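PDB 1UZ5: molybdopterin molybdotransferase from Pyrococcus horikoshii, which probably catalyses the insertion of molybdate into adenylyl-molybdopterin, a magnesium-dependent step that yields Mo-molybdopterin and releases AMP. Local coordinates for residues Gly33-Ala38 with Gly156-Phe161; Ala54-Ala60 with Ala99-Ala105. One frame throughout, in Å; residues are numbered along the deposited sequence.

From the N terminus the chain passes strand 25-29 and enters G33-A38, the first half of contact 1. It then runs out to the 54-60 segment, traverses strand 75-83 and returns on strand 97-101, so that 99-105 closes contact 2 as the shorter loop. Strands 113-116, 120-123 and 126-129 follow before the chain comes back to 156-161 and closes contact 1, which thus encloses contact 2 in sequence. Contact 1 joins the outgoing and returning chain beside helix 161-169 and strand 174-178; contact 2 joins neighbouring strands of a mixed sheet. Their centres lie about 37 Å apart, consistent with domain II being inserted into domain I, as in other MoeA proteins.

Contact 1: Gly33-Ala38 with Gly156-Phe161; sequences GLGRIA and GERLGF. With SO4 (sulfate ion), chain C.
Two loop segments of the MoeA N-terminal region run antiparallel here and are joined by four backbone hydrogen bonds and one isolated beta bridge, I37 to R158 (CA-CA 4.5 Å). A type II turn from G33 to R36 starts the first segment, closed by R36 N to G33 O at 2.9 Å; the O of G33 also rests 3.5 Å from L159 CD1. L34 (phi/psi -52/125) directs its CA-CB bond away, but its t,p side chain brings CD1 to 3.4 Å from the O of L159, just ahead of G160, the N-cap of helix 161-169. G35 takes the positive phi of the turn (91/-21), strained for any residue with a CB, and its N donates to L159 O (2.9 Å). R36 extends (-78/167): its O accepts from L159 N (2.9 Å), while its side chain leads off to a salt bridge with E26. I37, rotamer m,m, packs CD1 3.7 Å from R158 CA and over one face of the R158 guanidinium, and CG2 3.6 Å from G156 C. A38 then pairs twice, its N to E157 O (2.9 Å) and its O with G156 N (2.8 Å), and points CB toward L159 CD2 (4.5 Å). L159 (m,t), buried, also touches V153 of strand 151-153 and V177 of strand 174-178. On the edge of the second segment facing away from I37, a sulfate, probably from the crystallisation liquor and also held by R325 and K328, accepts a straight hydrogen bond at O2 from R158 N, 2.7 Å long.

Contact 2: Ala54-Ala60 with Ala99-Ala105; sequences ATVDGYA and AYISTGA. With SO4 (sulfate ion), chain B.
An antiparallel strand pair, 58-60 against 99-101, within the mixed sheet of the MoeA N-terminal region continues here into a turn and loop. The strand axes approach to 4.4 Å at 127°. G58 faces I101 as a hydrogen-bonded pair (G58 N to I101 O 2.9 Å, I101 N to G58 O 2.8 Å), Y59 faces Y100 as a non-hydrogen-bonded pair (CA-CA 4.5 Å), and A60 faces A99 as a hydrogen-bonded pair (A60 N to A99 O 2.8 Å, A99 N to A60 O 3.1 Å). On one face Y59 (chi1 m) and Y100 (chi1 t) make a T-shaped stack, the edge of Y100 toward the face of Y59, centroids 5.6 Å apart and planes at 76°. On the other, I101 (t,t) sets CG2 4.2 Å from A60 CB and CD1 3.8 Å from A54 CB, with V114 adjoining.

Beyond the strands, S102-A105 forms a type II turn, with G104 at phi/psi 86/-18. A54 pairs with its second half: A54 N donates to A105 O (2.9 Å) and G104 N to A54 O (2.7 Å). S102 OG donates to O4 of a sulfate (2.7 Å), probably from the crystallisation liquor and also bonded by A85 N. D57 OD1 accepts from T103 N (2.7 Å) and OG1 (3.2 Å). The D57 carboxylate thus bridges the gap between two sets of backbone bonds, taking both donors of T103.

Contact 1: Gly33-Ala38 with Gly156-Phe161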
ATOM      1  N   GLY A  33      -9.999   7.575   4.733  1.00 28.67           N
ATOM      2  CA  GLY A  33      -8.619   7.297   4.380  1.00 27.71           C
ATOM      3  C   GLY A  33      -8.331   5.843   4.053  1.00 25.50           C
ATOM      4  O   GLY A  33      -7.348   5.543   3.372  1.00 23.60           O
ATOM      5  N   LEU A  34      -9.185   4.937   4.525  1.00 22.68           N
ATOM      6  CA  LEU A  34      -8.972   3.513   4.297  1.00 28.22           C
ATOM      7  C   LEU A  34      -8.748   3.207   2.816  1.00 22.91           C
ATOM      8  O   LEU A  34      -9.564   3.566   1.980  1.00 23.44           O
ATOM      9  CB  LEU A  34     -10.167   2.704   4.819  1.00 26.09           C
ATOM     10  CG  LEU A  34     -10.009   1.185   4.682  1.00 26.67           C
ATOM     11  CD1 LEU A  34      -8.827   0.720   5.518  1.00 21.95           C
ATOM     12  CD2 LEU A  34     -11.286   0.477   5.118  1.00 29.21           C
ATOM     13  N   GLY A  35      -7.640   2.549   2.503  1.00 26.47           N
ATOM     14  CA  GLY A  35      -7.350   2.214   1.122  1.00 31.43           C
ATOM     15  C   GLY A  35      -6.530   3.244   0.360  1.00 32.91           C
ATOM     16  O   GLY A  35      -5.914   2.912  -0.651  1.00 34.50           O
ATOM     17  N   ARG A  36      -6.515   4.488   0.829  1.00 26.49           N
ATOM     18  CA  ARG A  36      -5.759   5.539   0.153  1.00 24.65           C
ATOM     19  C   ARG A  36      -4.262   5.459   0.447  1.00 23.80           C
ATOM     20  O   ARG A  36      -3.830   4.744   1.350  1.00 22.81           O
ATOM     21  CB  ARG A  36      -6.305   6.916   0.541  1.00 21.09           C
ATOM     22  CG  ARG A  36      -7.786   7.101   0.226  1.00 21.52           C
ATOM     23  CD  ARG A  36      -8.064   6.966  -1.277  1.00 23.91           C
ATOM     24  NE  ARG A  36      -7.459   8.042  -2.064  1.00 18.73           N
ATOM     25  CZ  ARG A  36      -8.087   9.168  -2.397  1.00 21.59           C
ATOM     26  NH1 ARG A  36      -9.342   9.371  -2.016  1.00 25.44           N
ATOM     27  NH2 ARG A  36      -7.463  10.093  -3.113  1.00 23.44           N
ATOM     28  N   ILE A  37      -3.474   6.191  -0.333  1.00 28.22           N
ATOM     29  CA  ILE A  37      -2.023   6.198  -0.185  1.00 25.96           C
ATOM     30  C   ILE A  37      -1.554   7.537   0.385  1.00 25.47           C
ATOM     31  O   ILE A  37      -1.847   8.589  -0.184  1.00 23.57           O
ATOM     32  CB  ILE A  37      -1.329   5.993  -1.552  1.00 26.08           C
ATOM     33  CG1 ILE A  37      -1.849   4.716  -2.223  1.00 29.95           C
ATOM     34  CG2 ILE A  37       0.176   5.926  -1.365  1.00 23.44           C
ATOM     35  CD1 ILE A  37      -1.563   3.452  -1.456  1.00 30.17           C
ATOM     36  N   ALA A  38      -0.822   7.489   1.497  1.00 23.79           N
ATOM     37  CA  ALA A  38      -0.313   8.704   2.140  1.00 25.15           C
ATOM     38  C   ALA A  38       0.592   9.487   1.189  1.00 25.66           C
ATOM     39  O   ALA A  38       1.556   8.944   0.649  1.00 25.53           O
ATOM     40  CB  ALA A  38       0.461   8.335   3.414  1.00 22.14           C
ATOM     41  N   GLY A 156       3.740   7.221   0.614  1.00 32.25           N
ATOM     42  CA  GLY A 156       3.582   6.048  -0.228  1.00 33.27           C
ATOM     43  C   GLY A 156       3.011   4.838   0.485  1.00 43.37           C
ATOM     44  O   GLY A 156       2.816   3.784  -0.122  1.00 35.60           O
ATOM     45  N   GLU A 157       2.731   4.978   1.774  1.00 27.32           N
ATOM     46  CA  GLU A 157       2.183   3.863   2.531  1.00 27.32           C
ATOM     47  C   GLU A 157       0.677   3.788   2.353  1.00 24.20           C
ATOM     48  O   GLU A 157       0.002   4.817   2.323  1.00 22.86           O
ATOM     49  CB  GLU A 157       2.502   4.020   4.018  1.00 30.56           C
ATOM     50  CG  GLU A 157       2.188   2.787   4.846  1.00 32.01           C
ATOM     51  CD  GLU A 157       2.507   2.981   6.322  1.00 44.19           C
ATOM     52  OE1 GLU A 157       3.432   3.760   6.631  1.00 33.56           O
ATOM     53  OE2 GLU A 157       1.846   2.346   7.171  1.00 38.57           O
ATOM     54  N   ARG A 158       0.151   2.572   2.222  1.00 23.14           N
ATOM     55  CA  ARG A 158      -1.289   2.389   2.083  1.00 24.97           C
ATOM     56  C   ARG A 158      -1.896   2.445   3.480  1.00 22.70           C
ATOM     57  O   ARG A 158      -1.337   1.882   4.417  1.00 22.35           O
ATOM     58  CB  ARG A 158      -1.607   1.031   1.454  1.00 28.82           C
ATOM     59  CG  ARG A 158      -3.103   0.798   1.238  1.00 38.83           C
ATOM     60  CD  ARG A 158      -3.381  -0.588   0.661  1.00 47.52           C
ATOM     61  NE  ARG A 158      -2.815  -0.775  -0.676  1.00 54.75           N
ATOM     62  CZ  ARG A 158      -3.303  -0.230  -1.788  1.00 57.44           C
ATOM     63  NH1 ARG A 158      -4.379   0.546  -1.739  1.00 55.58           N
ATOM     64  NH2 ARG A 158      -2.716  -0.468  -2.954  1.00 52.27           N
ATOM     65  N   LEU A 159      -3.039   3.108   3.623  1.00 19.80           N
ATOM     66  CA  LEU A 159      -3.677   3.206   4.930  1.00 20.67           C
ATOM     67  C   LEU A 159      -4.631   2.048   5.209  1.00 20.89           C
ATOM     68  O   LEU A 159      -5.756   2.025   4.707  1.00 27.20           O
ATOM     69  CB  LEU A 159      -4.432   4.533   5.056  1.00 16.66           C
ATOM     70  CG  LEU A 159      -3.627   5.806   4.772  1.00 21.30           C
ATOM     71  CD1 LEU A 159      -4.553   7.011   4.812  1.00 19.16           C
ATOM     72  CD2 LEU A 159      -2.509   5.956   5.791  1.00 21.31           C
ATOM     73  N   GLY A 160      -4.160   1.086   5.999  1.00 25.11           N
ATOM     74  CA  GLY A 160      -4.978  -0.052   6.384  1.00 24.96           C
ATOM     75  C   GLY A 160      -5.693   0.324   7.674  1.00 30.26           C
ATOM     76  O   GLY A 160      -5.492   1.438   8.168  1.00 21.79           O
ATOM     77  N   PHE A 161      -6.495  -0.574   8.244  1.00 19.98           N
ATOM     78  CA  PHE A 161      -7.226  -0.230   9.462  1.00 24.90           C
ATOM     79  C   PHE A 161      -6.317   0.133  10.633  1.00 24.33           C
ATOM     80  O   PHE A 161      -6.714   0.899  11.508  1.00 24.65           O
ATOM     81  CB  PHE A 161      -8.213  -1.344   9.873  1.00 27.59           C
ATOM     82  CG  PHE A 161      -7.570  -2.541  10.524  1.00 24.75           C
ATOM     83  CD1 PHE A 161      -7.019  -3.558   9.759  1.00 24.02           C
ATOM     84  CD2 PHE A 161      -7.525  -2.648  11.912  1.00 24.51           C
ATOM     85  CE1 PHE A 161      -6.432  -4.671  10.368  1.00 30.62           C
ATOM     86  CE2 PHE A 161      -6.941  -3.751  12.528  1.00 25.84           C
ATOM     87  CZ  PHE A 161      -6.392  -4.767  11.753  1.00 30.75           C
TER
HETATM   88  S   SO4 C1404       2.435  -0.826   2.284  1.00 73.77           S
HETATM   89  O1  SO4 C1404       4.009  -0.422   2.338  1.00 68.46           O
HETATM   90  O2  SO4 C1404       1.732   0.436   2.196  1.00 40.08           O
HETATM   91  O3  SO4 C1404       2.201  -1.611   1.265  1.00 72.81           O
HETATM   92  O4  SO4 C1404       2.206  -1.406   3.582  1.00 77.87           O

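Contact 2: Ala54-Ala60 with Ala99-Ala105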
ATOM      1  N   ALA A  54      -1.878   6.436  35.614  1.00 23.94           N
ATOM      2  CA  ALA A  54      -1.728   5.312  36.523  1.00 20.37           C
ATOM      3  C   ALA A  54      -1.902   4.032  35.714  1.00 32.63           C
ATOM      4  O   ALA A  54      -2.705   3.989  34.781  1.00 26.75           O
ATOM      5  CB  ALA A  54      -2.781   5.374  37.612  1.00 17.97           C
ATOM      6  N   THR A  55      -1.148   2.999  36.070  1.00 20.60           N
ATOM      7  CA  THR A  55      -1.239   1.721  35.374  1.00 27.11           C
ATOM      8  C   THR A  55      -1.970   0.698  36.232  1.00 26.45           C
ATOM      9  O   THR A  55      -2.187  -0.434  35.814  1.00 28.59           O
ATOM     10  CB  THR A  55       0.156   1.178  35.021  1.00 37.44           C
ATOM     11  OG1 THR A  55       0.920   0.998  36.220  1.00 30.99           O
ATOM     12  CG2 THR A  55       0.883   2.151  34.104  1.00 28.85           C
ATOM     13  N   VAL A  56      -2.348   1.106  37.440  1.00 27.12           N
ATOM     14  CA  VAL A  56      -3.068   0.234  38.362  1.00 28.33           C
ATOM     15  C   VAL A  56      -3.968   1.087  39.250  1.00 28.19           C
ATOM     16  O   VAL A  56      -3.780   2.302  39.334  1.00 25.16           O
ATOM     17  CB  VAL A  56      -2.097  -0.539  39.292  1.00 30.17           C
ATOM     18  CG1 VAL A  56      -1.114  -1.360  38.472  1.00 41.96           C
ATOM     19  CG2 VAL A  56      -1.351   0.435  40.187  1.00 36.76           C
ATOM     20  N   ASP A  57      -4.952   0.460  39.894  1.00 24.37           N
ATOM     21  CA  ASP A  57      -5.823   1.183  40.814  1.00 26.16           C
ATOM     22  C   ASP A  57      -5.018   1.274  42.105  1.00 28.81           C
ATOM     23  O   ASP A  57      -4.418   0.292  42.530  1.00 26.20           O
ATOM     24  CB  ASP A  57      -7.113   0.412  41.119  1.00 26.86           C
ATOM     25  CG  ASP A  57      -8.042   0.299  39.924  1.00 33.76           C
ATOM     26  OD1 ASP A  57      -8.056   1.212  39.074  1.00 37.01           O
ATOM     27  OD2 ASP A  57      -8.777  -0.706  39.856  1.00 40.74           O
ATOM     28  N   GLY A  58      -4.998   2.441  42.732  1.00 26.72           N
ATOM     29  CA  GLY A  58      -4.250   2.560  43.967  1.00 23.28           C
ATOM     30  C   GLY A  58      -4.132   3.983  44.452  1.00 24.03           C
ATOM     31  O   GLY A  58      -5.066   4.774  44.327  1.00 22.19           O
ATOM     32  N   TYR A  59      -2.971   4.320  44.999  1.00 21.09           N
ATOM     33  CA  TYR A  59      -2.775   5.657  45.517  1.00 26.32           C
ATOM     34  C   TYR A  59      -1.584   6.382  44.932  1.00 21.86           C
ATOM     35  O   TYR A  59      -0.454   5.885  44.972  1.00 23.08           O
ATOM     36  CB  TYR A  59      -2.661   5.608  47.042  1.00 27.76           C
ATOM     37  CG  TYR A  59      -3.914   5.087  47.692  1.00 28.68           C
ATOM     38  CD1 TYR A  59      -4.159   3.715  47.798  1.00 27.53           C
ATOM     39  CD2 TYR A  59      -4.895   5.967  48.136  1.00 30.02           C
ATOM     40  CE1 TYR A  59      -5.358   3.239  48.331  1.00 25.03           C
ATOM     41  CE2 TYR A  59      -6.087   5.506  48.663  1.00 26.90           C
ATOM     42  CZ  TYR A  59      -6.316   4.146  48.759  1.00 32.53           C
ATOM     43  OH  TYR A  59      -7.515   3.716  49.283  1.00 36.33           O
ATOM     44  N   ALA A  60      -1.858   7.563  44.387  1.00 21.30           N
ATOM     45  CA  ALA A  60      -0.837   8.410  43.800  1.00 22.90           C
ATOM     46  C   ALA A  60      -0.128   9.060  44.972  1.00 23.10           C
ATOM     47  O   ALA A  60      -0.776   9.584  45.878  1.00 21.23           O
ATOM     48  CB  ALA A  60      -1.477   9.484  42.922  1.00 14.91           C
ATOM     49  N   ALA A  99      -3.584  10.450  46.968  1.00 20.12           N
ATOM     50  CA  ALA A  99      -4.885  10.503  46.318  1.00 19.78           C
ATOM     51  C   ALA A  99      -5.230   9.150  45.740  1.00 15.95           C
ATOM     52  O   ALA A  99      -4.366   8.460  45.186  1.00 20.86           O
ATOM     53  CB  ALA A  99      -4.877  11.540  45.205  1.00 19.54           C
ATOM     54  N   TYR A 100      -6.482   8.742  45.893  1.00 15.51           N
ATOM     55  CA  TYR A 100      -6.886   7.487  45.294  1.00 19.96           C
ATOM     56  C   TYR A 100      -6.889   7.767  43.788  1.00 17.03           C
ATOM     57  O   TYR A 100      -7.231   8.869  43.356  1.00 20.57           O
ATOM     58  CB  TYR A 100      -8.297   7.078  45.712  1.00 23.13           C
ATOM     59  CG  TYR A 100      -8.735   5.844  44.966  1.00 31.38           C
ATOM     60  CD1 TYR A 100      -8.181   4.602  45.262  1.00 29.44           C
ATOM     61  CD2 TYR A 100      -9.611   5.934  43.884  1.00 25.67           C
ATOM     62  CE1 TYR A 100      -8.474   3.480  44.499  1.00 27.65           C
ATOM     63  CE2 TYR A 100      -9.914   4.813  43.110  1.00 30.06           C
ATOM     64  CZ  TYR A 100      -9.340   3.593  43.422  1.00 37.38           C
ATOM     65  OH  TYR A 100      -9.606   2.487  42.647  1.00 37.12           O
ATOM     66  N   ILE A 101      -6.503   6.783  42.992  1.00 20.14           N
ATOM     67  CA  ILE A 101      -6.490   6.974  41.550  1.00 20.05           C
ATOM     68  C   ILE A 101      -6.787   5.643  40.878  1.00 24.58           C
ATOM     69  O   ILE A 101      -6.340   4.600  41.343  1.00 24.68           O
ATOM     70  CB  ILE A 101      -5.116   7.514  41.072  1.00 20.83           C
ATOM     71  CG1 ILE A 101      -5.171   7.855  39.583  1.00 22.28           C
ATOM     72  CG2 ILE A 101      -4.017   6.478  41.333  1.00 23.84           C
ATOM     73  CD1 ILE A 101      -3.988   8.682  39.115  1.00 17.36           C
ATOM     74  N   SER A 102      -7.566   5.673  39.800  1.00 24.77           N
ATOM     75  CA  SER A 102      -7.888   4.439  39.097  1.00 28.01           C
ATOM     76  C   SER A 102      -6.999   4.281  37.871  1.00 23.70           C
ATOM     77  O   SER A 102      -6.429   5.251  37.365  1.00 22.97           O
ATOM     78  CB  SER A 102      -9.369   4.413  38.698  1.00 34.89           C
ATOM     79  OG  SER A 102      -9.705   5.527  37.906  1.00 33.49           O
ATOM     80  N   THR A 103      -6.871   3.045  37.404  1.00 25.63           N
ATOM     81  CA  THR A 103      -6.045   2.757  36.244  1.00 25.45           C
ATOM     82  C   THR A 103      -6.403   3.674  35.082  1.00 27.58           C
ATOM     83  O   THR A 103      -7.578   3.916  34.820  1.00 29.68           O
ATOM     84  CB  THR A 103      -6.224   1.296  35.792  1.00 27.36           C
ATOM     85  OG1 THR A 103      -5.930   0.423  36.887  1.00 33.86           O
ATOM     86  CG2 THR A 103      -5.290   0.976  34.636  1.00 27.88           C
ATOM     87  N   GLY A 104      -5.379   4.189  34.403  1.00 27.98           N
ATOM     88  CA  GLY A 104      -5.591   5.055  33.254  1.00 21.92           C
ATOM     89  C   GLY A 104      -5.778   6.529  33.561  1.00 25.31           C
ATOM     90  O   GLY A 104      -5.630   7.376  32.677  1.00 24.77           O
ATOM     91  N   ALA A 105      -6.094   6.840  34.812  1.00 20.93           N
ATOM     92  CA  ALA A 105      -6.324   8.225  35.216  1.00 19.40           C
ATOM     93  C   ALA A 105      -5.034   9.047  35.324  1.00 19.22           C
ATOM     94  O   ALA A 105      -3.944   8.498  35.506  1.00 22.30           O
ATOM     95  CB  ALA A 105      -7.089   8.247  36.534  1.00 19.35           C
TER
HETATM   96  S   SO4 B1403     -13.120   4.936  36.627  1.00 62.31           S
HETATM   97  O1  SO4 B1403     -12.756   3.944  37.862  1.00 69.78           O
HETATM   98  O2  SO4 B1403     -13.069   4.094  35.447  1.00 71.30           O
HETATM   99  O3  SO4 B1403     -14.292   5.477  36.817  1.00 69.91           O
HETATM  100  O4  SO4 B1403     -12.011   5.849  36.598  1.00 46.12           O